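Local coordinates for protein lysyl oxidase (PDB 1W7C) that probably oxidises primary amines, including lysine side chains, to aldehydes using copper and a topaquinone cofactor, at residues A[97-101]-A[113-119]; A[54-58]-A[387-391]; A[313-318]-A[359-365]. The contacts are given in a common frame with arbitrary orientation. Where two conformers were deposited one is given. Numbering follows the deposited sequence.

In the fold
The three contacts follow one path from the N-terminal sheet into the large catalytic domain. Contact 1 joins strands 96-103 and 112-115 of that sheet; contact 2 sets its strand 53-61 against the hairpin 380-388/391-405 of the catalytic domain, with Phe97 CE2 3.6 Å from Leu56 CD1 where contacts 1 and 2 meet. Contact 3 lies deeper, its centre about 14 Å from that of contact 2, and Glu388 joins the two: its OE1 forms a salt bridge with Arg315 NE at 2.9 Å. Contact 3 is closest to the chemistry: the side chain of Val363 lies about 4 Å from that of Asp358, the predicted proton acceptor, and about 11 Å from that of the copper ligand His490.

Contact 1 of 3, residues A[97-101]-A[113-119]; sequences FEELK and IEPLSFY. With NAG (2-acetamido-2-deoxy-beta-D-glucopyranose), chain B; NAG (2-acetamido-2-deoxy-beta-D-glucopyranose), chain C.
This is an antiparallel beta hairpin of the N-terminal sheet, strands 96-103 and 112-115, with segment axes 4.5 Å apart and their N-to-C directions at 135°. Glu98 (chi1 t) brings OE2 to 3.6 Å from Pro115 CB, the same carboxylate binding Ser125 and Lys126. Glu99 (chi1 m) points toward the partner: its O accepts from Leu116 N at 2.9 Å, and its OE1 from Tyr119 OH at 2.6 Å, a buried charge also met by Arg84. Leu100 forms a non-hydrogen-bonded pair with Pro115, where proline's missing amide proton costs nothing; Leu100 CB packs on Ile113 CG2 at 4.0 Å. Lys101 and Glu114 form the hydrogen-bonded pair, Lys101 N to Glu114 O 2.8 Å and Glu114 N to Lys101 O 3.0 Å, with both CB atoms on one face. Beyond the strand, C5 of the chain B sugar of an attached glycan lies over one face of the Phe118 ring. A water donates to Glu114 OE1 at 2.8 Å and accepts weakly from Lys101 NZ at 3.3 Å.

Contact 2 of 3, residues A[54-58]-A[387-391]; sequences YVLWI and FEYDE
A buried interdomain contact sets strand 53-61 of the N-terminal sheet against the tip of the beta hairpin 380-388/391-405 in the catalytic domain. The tip is a type I' turn from Glu388 to Glu391, with positive phi at Tyr389 (48°) and Asp390 (79°); Glu388 N to Glu391 O (3.0 Å) and Glu391 N to Glu388 O (3.1 Å) close it. In the facing strand Leu56 and Trp57 both oppose Val86, a classic beta bulge, with Leu56 at phi/psi -94/-59. Leu56 O accepts from Tyr389 N at 2.9 Å. Phe387 (chi1 t) suits the apolar gap: its CE1 lies 3.7 Å from Ile58 CD1 and 4.2 Å from Val55 CG1, while Val29 of helix 26-39 also touches it. Trp57 (chi1 m) starts away from the hairpin, yet its indole NE1 donates to Glu388 OE1 at 3.0 Å, an oxygen that also pairs with Arg315. Asp390, whose OD1 accepts from Val45 N, uses OD2 for two waters, one held 2.9 Å from Asp390 OD2 and 3.0 Å from Val55 N.

Contact 3 of 3, residues A[313-318]-A[359-365]; sequences WSRDTG and ISYGVGN
Residues 313-318 leave strand 307-314 through a tight turn into strand 318-326: Ser314 N bonds to Gly318 O and Gly318 N to Ser314 O, both at 2.9 Å, and Arg315 and Asp316 have helical angles (-59/-42 and -65/-47). Gly318 sits at 85/-133, where a CB would be jammed against the preceding carbonyl oxygen. In the partner segment, 359-361 is the end of the short helix 358-361, which Gly362 breaks with phi 107° and psi 126°. CA atoms pair as Asp316-Gly362 (4.5 Å), Thr317-Val363 (4.8 Å) and Gly318-Gly364 (3.8 Å). Val363 N donates to Asp316 O and Gly364 N to Arg315 O, each at 2.9 Å. Gly364 must lack a side chain, since a CB would clash with Ser314 O.

Both segments belong to the copper amine oxidase catalytic domain, where this turn packs against the helix that begins with Asp358, the predicted proton acceptor. Arg315 (chi1 t, chi2 bent to -103°) suits the helix end, where carbonyls lack backbone partners: NH2 donates to Ser360 O at 2.9 Å and NH1, weakly, to Ile359 O at 2.8 Å, while Gly362 N lies over one face of the guanidinium. NH1 also forms a salt bridge with Asp316 OD1 at 2.9 Å, and NE with Glu388; Asp316 OD2 pairs with Arg613. Ser314 (chi1 p) forms an ST motif, its OG accepting from Thr317 N at 3.1 Å. Apolar Ile359 CG2 rests 3.9 Å from Thr317 CG2. Asn365 ND2 reaches back to Tyr361 O at 3.2 Å and also binds Glu388. Trp313 NE1 donates to Gly364 O at 2.9 Å.

Contact 1 of 3, residues A[97-101]-A[113-119]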
loop_
_atom_site.group_PDB
_atom_site.type_symbol
_atom_site.label_atom_id
_atom_site.label_comp_id
_atom_site.label_asym_id
_atom_site.label_seq_id
_atom_site.Cartn_x
_atom_site.Cartn_y
_atom_site.Cartn_z
ATOM N N PHE A 97 -21.164 -13.257 -35.258
ATOM C CA PHE A 97 -20.538 -14.255 -34.406
ATOM C C PHE A 97 -21.625 -14.889 -33.554
ATOM O O PHE A 97 -22.536 -14.192 -33.107
ATOM C CB PHE A 97 -19.468 -13.610 -33.494
ATOM C CG PHE A 97 -18.351 -12.954 -34.240
ATOM C CD1 PHE A 97 -18.508 -11.697 -34.811
ATOM C CD2 PHE A 97 -17.147 -13.625 -34.418
ATOM C CE1 PHE A 97 -17.470 -11.139 -35.537
ATOM C CE2 PHE A 97 -16.108 -13.050 -35.094
ATOM C CZ PHE A 97 -16.280 -11.822 -35.680
ATOM N N GLU A 98 -21.537 -16.193 -33.315
ATOM C CA GLU A 98 -22.462 -16.833 -32.414
ATOM C C GLU A 98 -21.729 -17.675 -31.391
ATOM O O GLU A 98 -20.783 -18.401 -31.713
ATOM C CB GLU A 98 -23.537 -17.652 -33.141
ATOM C CG GLU A 98 -24.686 -18.039 -32.180
ATOM C CD GLU A 98 -25.923 -18.578 -32.852
ATOM O OE1 GLU A 98 -25.830 -19.015 -34.016
ATOM O OE2 GLU A 98 -26.982 -18.626 -32.166
ATOM N N GLU A 99 -22.184 -17.558 -30.145
ATOM C CA GLU A 99 -21.706 -18.397 -29.070
ATOM C C GLU A 99 -22.602 -19.636 -29.035
ATOM O O GLU A 99 -23.852 -19.521 -29.072
ATOM C CB GLU A 99 -21.771 -17.613 -27.746
ATOM C CG GLU A 99 -21.036 -16.285 -27.812
ATOM C CD GLU A 99 -20.892 -15.577 -26.479
ATOM O OE1 GLU A 99 -20.137 -16.102 -25.622
ATOM O OE2 GLU A 99 -21.541 -14.537 -26.325
ATOM N N LEU A 100 -21.951 -20.792 -28.960
ATOM C CA LEU A 100 -22.583 -22.083 -28.976
ATOM C C LEU A 100 -22.027 -22.943 -27.844
ATOM O O LEU A 100 -20.833 -22.954 -27.598
ATOM C CB LEU A 100 -22.326 -22.793 -30.324
ATOM C CG LEU A 100 -22.769 -22.029 -31.584
ATOM C CD1 LEU A 100 -22.222 -22.767 -32.798
ATOM C CD2 LEU A 100 -24.254 -21.860 -31.679
ATOM N N LYS A 101 -22.928 -23.655 -27.165
ATOM C CA LYS A 101 -22.574 -24.644 -26.152
ATOM C C LYS A 101 -22.440 -25.995 -26.822
ATOM O O LYS A 101 -23.346 -26.415 -27.560
ATOM C CB LYS A 101 -23.650 -24.699 -25.070
ATOM C CG LYS A 101 -23.427 -25.759 -23.977
ATOM C CD LYS A 101 -24.535 -25.655 -22.929
ATOM C CE LYS A 101 -24.927 -26.991 -22.335
ATOM N NZ LYS A 101 -25.728 -26.818 -21.078
ATOM N N ILE A 113 -25.141 -29.325 -29.876
ATOM C CA ILE A 113 -24.701 -27.955 -30.091
ATOM C C ILE A 113 -25.915 -27.041 -30.047
ATOM O O ILE A 113 -26.865 -27.242 -30.810
ATOM C CB ILE A 113 -24.007 -27.820 -31.446
ATOM C CG1 ILE A 113 -22.858 -28.840 -31.577
ATOM C CG2 ILE A 113 -23.540 -26.384 -31.646
ATOM C CD1 ILE A 113 -22.189 -28.858 -32.951
ATOM N N GLU A 114 -25.889 -26.054 -29.142
ATOM C CA GLU A 114 -27.017 -25.160 -28.932
ATOM C C GLU A 114 -26.543 -23.720 -28.855
ATOM O O GLU A 114 -25.452 -23.467 -28.366
ATOM C CB GLU A 114 -27.718 -25.480 -27.607
ATOM C CG GLU A 114 -28.174 -26.924 -27.431
ATOM C CD GLU A 114 -28.602 -27.219 -26.003
ATOM O OE1 GLU A 114 -28.538 -26.297 -25.149
ATOM O OE2 GLU A 114 -28.996 -28.372 -25.731
ATOM N N PRO A 115 -27.372 -22.764 -29.267
ATOM C CA PRO A 115 -27.080 -21.361 -28.977
ATOM C C PRO A 115 -26.853 -21.149 -27.474
ATOM O O PRO A 115 -27.531 -21.731 -26.639
ATOM C CB PRO A 115 -28.328 -20.620 -29.476
ATOM C CG PRO A 115 -28.967 -21.523 -30.448
ATOM C CD PRO A 115 -28.647 -22.913 -29.992
ATOM N N LEU A 116 -25.879 -20.312 -27.159
ATOM C CA LEU A 116 -25.452 -20.053 -25.787
ATOM C C LEU A 116 -25.534 -18.574 -25.490
ATOM O O LEU A 116 -24.877 -17.759 -26.161
ATOM C CB LEU A 116 -24.022 -20.539 -25.607
ATOM C CG LEU A 116 -23.370 -20.323 -24.264
ATOM C CD1 LEU A 116 -24.159 -20.963 -23.133
ATOM C CD2 LEU A 116 -21.963 -20.900 -24.313
ATOM N N SER A 117 -26.352 -18.218 -24.498
ATOM C CA SER A 117 -26.581 -16.828 -24.173
ATOM C C SER A 117 -26.948 -16.531 -22.724
ATOM O O SER A 117 -27.178 -15.366 -22.397
ATOM C CB SER A 117 -27.691 -16.256 -25.054
ATOM O OG SER A 117 -28.924 -16.881 -24.762
ATOM N N PHE A 118 -26.951 -17.535 -21.844
ATOM C CA PHE A 118 -27.544 -17.311 -20.529
ATOM C C PHE A 118 -26.811 -16.219 -19.724
ATOM O O PHE A 118 -27.413 -15.579 -18.872
ATOM C CB PHE A 118 -27.718 -18.613 -19.731
ATOM C CG PHE A 118 -26.429 -19.255 -19.233
ATOM C CD1 PHE A 118 -25.837 -18.778 -18.077
ATOM C CD2 PHE A 118 -25.856 -20.358 -19.870
ATOM C CE1 PHE A 118 -24.683 -19.356 -17.576
ATOM C CE2 PHE A 118 -24.682 -20.929 -19.378
ATOM C CZ PHE A 118 -24.108 -20.433 -18.224
ATOM N N TYR A 119 -25.504 -16.092 -19.923
ATOM C CA TYR A 119 -24.676 -15.119 -19.197
ATOM C C TYR A 119 -24.620 -13.752 -19.889
ATOM O O TYR A 119 -23.971 -12.845 -19.385
ATOM C CB TYR A 119 -23.244 -15.660 -18.957
ATOM C CG TYR A 119 -22.617 -16.192 -20.211
ATOM C CD1 TYR A 119 -22.207 -15.337 -21.241
ATOM C CD2 TYR A 119 -22.502 -17.557 -20.403
ATOM C CE1 TYR A 119 -21.681 -15.836 -22.428
ATOM C CE2 TYR A 119 -22.026 -18.063 -21.567
ATOM C CZ TYR A 119 -21.600 -17.208 -22.592
ATOM O OH TYR A 119 -21.055 -17.746 -23.764
HETATM C C1 NAG B . -26.455 -22.772 -15.568
HETATM C C2 NAG B . -27.087 -23.889 -16.433
HETATM C C3 NAG B . -27.889 -23.375 -17.640
HETATM C C4 NAG B . -28.785 -22.207 -17.232
HETATM C C5 NAG B . -27.966 -21.227 -16.395
HETATM C C6 NAG B . -28.740 -20.015 -15.952
HETATM C C7 NAG B . -26.028 -26.080 -16.579
HETATM C C8 NAG B . -24.866 -26.900 -17.054
HETATM N N2 NAG B . -26.020 -24.787 -16.881
HETATM O O3 NAG B . -28.649 -24.439 -18.193
HETATM O O4 NAG B . -29.241 -21.455 -18.351
HETATM O O5 NAG B . -27.446 -21.830 -15.231
HETATM O O6 NAG B . -29.713 -20.461 -15.049
HETATM O O7 NAG B . -26.935 -26.623 -15.943
HETATM C C1 NAG C . -30.325 -22.032 -19.078
HETATM C C2 NAG C . -31.173 -20.879 -19.576
HETATM C C3 NAG C . -32.341 -21.414 -20.385
HETATM C C4 NAG C . -31.842 -22.388 -21.443
HETATM C C5 NAG C . -30.881 -23.439 -20.899
HETATM C C6 NAG C . -30.267 -24.193 -22.078
HETATM C C7 NAG C . -31.554 -18.820 -18.327
HETATM C C8 NAG C . -32.211 -18.177 -17.137
HETATM N N2 NAG C . -31.701 -20.134 -18.445
HETATM O O3 NAG C . -33.052 -20.352 -21.003
HETATM O O4 NAG C . -32.956 -23.035 -22.018
HETATM O O5 NAG C . -29.852 -22.816 -20.155
HETATM O O6 NAG C . -29.434 -25.244 -21.640
HETATM O O7 NAG C . -30.949 -18.134 -19.151
HETATM O O HOH W 1 -28.263 -27.892 -22.835
#

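Contact 2 of 3, residues A[54-58]-A[387-391]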
loop_
_atom_site.group_PDB
_atom_site.type_symbol
_atom_site.label_atom_id
_atom_site.label_comp_id
_atom_site.label_asym_id
_atom_site.label_seq_id
_atom_site.Cartn_x
_atom_site.Cartn_y
_atom_site.Cartn_z
ATOM N N TYR A 54 -16.060 -19.623 -39.644
ATOM C CA TYR A 54 -14.829 -20.112 -39.038
ATOM C C TYR A 54 -14.908 -20.079 -37.530
ATOM O O TYR A 54 -15.665 -19.323 -36.956
ATOM C CB TYR A 54 -13.614 -19.329 -39.510
ATOM C CG TYR A 54 -13.697 -17.827 -39.340
ATOM C CD1 TYR A 54 -13.262 -17.211 -38.189
ATOM C CD2 TYR A 54 -14.192 -17.032 -40.357
ATOM C CE1 TYR A 54 -13.315 -15.829 -38.046
ATOM C CE2 TYR A 54 -14.279 -15.637 -40.231
ATOM C CZ TYR A 54 -13.827 -15.046 -39.083
ATOM O OH TYR A 54 -13.917 -13.675 -38.987
ATOM N N VAL A 55 -14.114 -20.925 -36.891
ATOM C CA VAL A 55 -14.135 -21.017 -35.441
ATOM C C VAL A 55 -13.099 -20.066 -34.809
ATOM O O VAL A 55 -11.912 -20.072 -35.181
ATOM C CB VAL A 55 -13.860 -22.484 -34.990
ATOM C CG1 VAL A 55 -13.853 -22.625 -33.460
ATOM C CG2 VAL A 55 -14.901 -23.418 -35.584
ATOM N N LEU A 56 -13.532 -19.298 -33.821
ATOM C CA LEU A 56 -12.596 -18.449 -33.071
ATOM C C LEU A 56 -12.062 -19.113 -31.810
ATOM O O LEU A 56 -10.856 -19.245 -31.642
ATOM C CB LEU A 56 -13.227 -17.100 -32.678
ATOM C CG LEU A 56 -13.398 -16.038 -33.729
ATOM C CD1 LEU A 56 -14.637 -16.328 -34.548
ATOM C CD2 LEU A 56 -13.490 -14.664 -33.046
ATOM N N TRP A 57 -12.998 -19.480 -30.929
ATOM C CA TRP A 57 -12.687 -19.873 -29.556
ATOM C C TRP A 57 -13.415 -21.156 -29.164
ATOM O O TRP A 57 -14.539 -21.405 -29.621
ATOM C CB TRP A 57 -13.085 -18.752 -28.595
ATOM C CG TRP A 57 -12.279 -17.518 -28.782
ATOM C CD1 TRP A 57 -10.939 -17.437 -29.071
ATOM C CD2 TRP A 57 -12.763 -16.177 -28.752
ATOM N NE1 TRP A 57 -10.567 -16.122 -29.196
ATOM C CE2 TRP A 57 -11.665 -15.330 -28.991
ATOM C CE3 TRP A 57 -14.025 -15.596 -28.523
ATOM C CZ2 TRP A 57 -11.785 -13.935 -29.046
ATOM C CZ3 TRP A 57 -14.145 -14.207 -28.573
ATOM C CH2 TRP A 57 -13.030 -13.394 -28.828
ATOM N N ILE A 58 -12.735 -21.971 -28.364
ATOM C CA ILE A 58 -13.278 -23.181 -27.765
ATOM C C ILE A 58 -12.688 -23.302 -26.364
ATOM O O ILE A 58 -11.477 -23.448 -26.229
ATOM C CB ILE A 58 -12.900 -24.457 -28.555
ATOM C CG1 ILE A 58 -13.394 -24.390 -29.998
ATOM C CG2 ILE A 58 -13.471 -25.667 -27.833
ATOM C CD1 ILE A 58 -12.911 -25.541 -30.877
ATOM N N PHE A 387 -7.026 -21.915 -26.735
ATOM C CA PHE A 387 -7.302 -22.251 -28.136
ATOM C C PHE A 387 -7.781 -21.021 -28.878
ATOM O O PHE A 387 -8.718 -20.355 -28.436
ATOM C CB PHE A 387 -8.361 -23.369 -28.251
ATOM C CG PHE A 387 -8.733 -23.681 -29.677
ATOM C CD1 PHE A 387 -9.781 -23.040 -30.296
ATOM C CD2 PHE A 387 -7.958 -24.561 -30.411
ATOM C CE1 PHE A 387 -10.084 -23.315 -31.625
ATOM C CE2 PHE A 387 -8.255 -24.847 -31.720
ATOM C CZ PHE A 387 -9.311 -24.215 -32.329
ATOM N N GLU A 388 -7.146 -20.695 -29.988
ATOM C CA GLU A 388 -7.661 -19.604 -30.847
ATOM C C GLU A 388 -7.383 -19.931 -32.299
ATOM O O GLU A 388 -6.289 -20.343 -32.640
ATOM C CB GLU A 388 -7.027 -18.256 -30.529
ATOM C CG GLU A 388 -7.119 -17.848 -29.081
ATOM C CD GLU A 388 -6.733 -16.404 -28.872
ATOM O OE1 GLU A 388 -7.618 -15.498 -29.072
ATOM O OE2 GLU A 388 -5.560 -16.173 -28.472
ATOM N N TYR A 389 -8.378 -19.723 -33.155
ATOM C CA TYR A 389 -8.181 -19.735 -34.611
ATOM C C TYR A 389 -7.382 -20.949 -35.049
ATOM O O TYR A 389 -6.278 -20.834 -35.632
ATOM C CB TYR A 389 -7.426 -18.499 -35.069
ATOM C CG TYR A 389 -8.005 -17.169 -34.698
ATOM C CD1 TYR A 389 -9.109 -16.647 -35.372
ATOM C CD2 TYR A 389 -7.403 -16.387 -33.728
ATOM C CE1 TYR A 389 -9.607 -15.396 -35.051
ATOM C CE2 TYR A 389 -7.888 -15.150 -33.400
ATOM C CZ TYR A 389 -8.987 -14.654 -34.054
ATOM O OH TYR A 389 -9.444 -13.411 -33.719
ATOM N N ASP A 390 -7.929 -22.104 -34.740
ATOM C CA ASP A 390 -7.444 -23.383 -35.250
ATOM C C ASP A 390 -6.203 -23.955 -34.542
ATOM O O ASP A 390 -5.768 -25.033 -34.899
ATOM C CB ASP A 390 -7.197 -23.314 -36.771
ATOM C CG ASP A 390 -8.478 -23.031 -37.578
ATOM O OD1 ASP A 390 -8.349 -22.536 -38.733
ATOM O OD2 ASP A 390 -9.639 -23.290 -37.153
ATOM N N GLU A 391 -5.653 -23.262 -33.534
ATOM C CA GLU A 391 -4.459 -23.723 -32.852
ATOM C C GLU A 391 -4.613 -23.785 -31.323
ATOM O O GLU A 391 -5.192 -22.896 -30.694
ATOM C CB GLU A 391 -3.263 -22.862 -33.252
ATOM C CG GLU A 391 -2.947 -22.963 -34.746
ATOM C CD GLU A 391 -1.822 -22.050 -35.162
ATOM O OE1 GLU A 391 -2.013 -20.821 -35.084
ATOM O OE2 GLU A 391 -0.758 -22.565 -35.567
HETATM O O HOH W 2 -12.029 -22.321 -38.476
HETATM O O HOH W 3 -10.532 -22.590 -34.765
HETATM O O HOH W 4 -10.808 -20.198 -26.775
#

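Contact 3 of 3, residues A[313-318]-A[359-365]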
loop_
_atom_site.group_PDB
_atom_site.type_symbol
_atom_site.label_atom_id
_atom_site.label_comp_id
_atom_site.label_asym_id
_atom_site.label_seq_id
_atom_site.Cartn_x
_atom_site.Cartn_y
_atom_site.Cartn_z
ATOM N N TRP A 313 -7.430 -21.193 -15.872
ATOM C CA TRP A 313 -6.873 -20.237 -16.832
ATOM C C TRP A 313 -7.789 -20.064 -18.022
ATOM O O TRP A 313 -8.263 -21.058 -18.604
ATOM C CB TRP A 313 -5.514 -20.772 -17.320
ATOM C CG TRP A 313 -4.761 -19.752 -18.110
ATOM C CD1 TRP A 313 -4.824 -19.540 -19.472
ATOM C CD2 TRP A 313 -3.813 -18.817 -17.602
ATOM N NE1 TRP A 313 -3.976 -18.515 -19.822
ATOM C CE2 TRP A 313 -3.349 -18.053 -18.690
ATOM C CE3 TRP A 313 -3.289 -18.551 -16.322
ATOM C CZ2 TRP A 313 -2.389 -17.061 -18.547
ATOM C CZ3 TRP A 313 -2.312 -17.568 -16.188
ATOM C CH2 TRP A 313 -1.890 -16.828 -17.287
ATOM N N SER A 314 -8.011 -18.813 -18.416
ATOM C CA SER A 314 -8.754 -18.497 -19.632
ATOM C C SER A 314 -7.987 -17.557 -20.530
ATOM O O SER A 314 -7.160 -16.764 -20.073
ATOM C CB SER A 314 -10.104 -17.876 -19.306
ATOM O OG SER A 314 -9.974 -16.529 -18.847
ATOM N N ARG A 315 -8.285 -17.658 -21.823
ATOM C CA ARG A 315 -7.744 -16.739 -22.802
ATOM C C ARG A 315 -8.140 -15.291 -22.494
ATOM O O ARG A 315 -7.309 -14.373 -22.580
ATOM C CB ARG A 315 -8.229 -17.173 -24.188
ATOM C CG ARG A 315 -7.939 -16.211 -25.293
ATOM C CD ARG A 315 -9.203 -15.388 -25.703
ATOM N NE ARG A 315 -8.883 -14.386 -26.708
ATOM C CZ ARG A 315 -9.283 -13.154 -26.703
ATOM N NH1 ARG A 315 -10.108 -12.697 -25.765
ATOM N NH2 ARG A 315 -8.892 -12.349 -27.668
ATOM N N ASP A 316 -9.385 -15.075 -22.095
ATOM C CA ASP A 316 -9.845 -13.710 -21.870
ATOM C C ASP A 316 -9.106 -13.030 -20.710
ATOM O O ASP A 316 -8.683 -11.880 -20.847
ATOM C CB ASP A 316 -11.331 -13.661 -21.532
ATOM C CG ASP A 316 -12.256 -13.969 -22.702
ATOM O OD1 ASP A 316 -11.801 -14.078 -23.876
ATOM O OD2 ASP A 316 -13.480 -14.153 -22.471
ATOM N N THR A 317 -8.976 -13.731 -19.590
ATOM C CA THR A 317 -8.650 -13.024 -18.346
ATOM C C THR A 317 -7.371 -13.550 -17.677
ATOM O O THR A 317 -6.922 -12.927 -16.704
ATOM C CB THR A 317 -9.759 -13.096 -17.321
ATOM O OG1 THR A 317 -10.009 -14.469 -16.970
ATOM C CG2 THR A 317 -11.090 -12.512 -17.830
ATOM N N GLY A 318 -6.796 -14.678 -18.086
ATOM C CA GLY A 318 -5.698 -15.249 -17.346
ATOM C C GLY A 318 -6.180 -16.131 -16.208
ATOM O O GLY A 318 -7.079 -16.924 -16.382
ATOM N N ILE A 359 -9.621 -7.556 -22.162
ATOM C CA ILE A 359 -10.061 -8.943 -22.366
ATOM C C ILE A 359 -10.503 -9.207 -23.815
ATOM O O ILE A 359 -10.502 -10.343 -24.233
ATOM C CB ILE A 359 -11.167 -9.398 -21.357
ATOM C CG1 ILE A 359 -12.539 -8.768 -21.628
ATOM C CG2 ILE A 359 -10.670 -9.235 -19.931
ATOM C CD1 ILE A 359 -13.628 -9.373 -20.763
ATOM N N SER A 360 -10.891 -8.158 -24.559
ATOM C CA SER A 360 -11.134 -8.356 -25.983
ATOM C C SER A 360 -9.860 -8.807 -26.702
ATOM O O SER A 360 -9.924 -9.681 -27.552
ATOM C CB SER A 360 -11.732 -7.127 -26.651
ATOM O OG SER A 360 -10.816 -6.070 -26.860
ATOM N N TYR A 361 -8.724 -8.229 -26.364
ATOM C CA TYR A 361 -7.434 -8.627 -26.924
ATOM C C TYR A 361 -6.980 -9.962 -26.342
ATOM O O TYR A 361 -6.317 -10.731 -27.012
ATOM C CB TYR A 361 -6.375 -7.550 -26.668
ATOM C CG TYR A 361 -6.672 -6.287 -27.415
ATOM C CD1 TYR A 361 -7.347 -5.238 -26.828
ATOM C CD2 TYR A 361 -6.328 -6.176 -28.746
ATOM C CE1 TYR A 361 -7.654 -4.094 -27.549
ATOM C CE2 TYR A 361 -6.618 -5.042 -29.477
ATOM C CZ TYR A 361 -7.286 -3.999 -28.880
ATOM O OH TYR A 361 -7.627 -2.860 -29.557
ATOM N N GLY A 362 -7.298 -10.193 -25.080
ATOM C CA GLY A 362 -6.918 -11.373 -24.333
ATOM C C GLY A 362 -5.837 -11.019 -23.324
ATOM O O GLY A 362 -4.797 -10.480 -23.688
ATOM N N VAL A 363 -6.074 -11.357 -22.058
ATOM C CA VAL A 363 -5.083 -11.210 -20.997
ATOM C C VAL A 363 -4.313 -12.529 -20.797
ATOM O O VAL A 363 -3.160 -12.525 -20.347
ATOM C CB VAL A 363 -5.805 -10.781 -19.672
ATOM C CG1 VAL A 363 -4.861 -10.680 -18.503
ATOM C CG2 VAL A 363 -6.553 -9.452 -19.855
ATOM N N GLY A 364 -4.933 -13.663 -21.162
ATOM C CA GLY A 364 -4.400 -14.999 -20.931
ATOM C C GLY A 364 -3.710 -15.657 -22.116
ATOM O O GLY A 364 -3.429 -16.861 -22.080
ATOM N N ASN A 365 -3.433 -14.874 -23.151
ATOM C CA ASN A 365 -2.816 -15.389 -24.379
ATOM C C ASN A 365 -1.504 -14.697 -24.704
ATOM O O ASN A 365 -1.179 -14.490 -25.873
ATOM C CB ASN A 365 -3.788 -15.287 -25.565
ATOM C CG ASN A 365 -4.239 -13.872 -25.831
ATOM O OD1 ASN A 365 -3.897 -12.944 -25.086
ATOM N ND2 ASN A 365 -5.064 -13.696 -26.876
#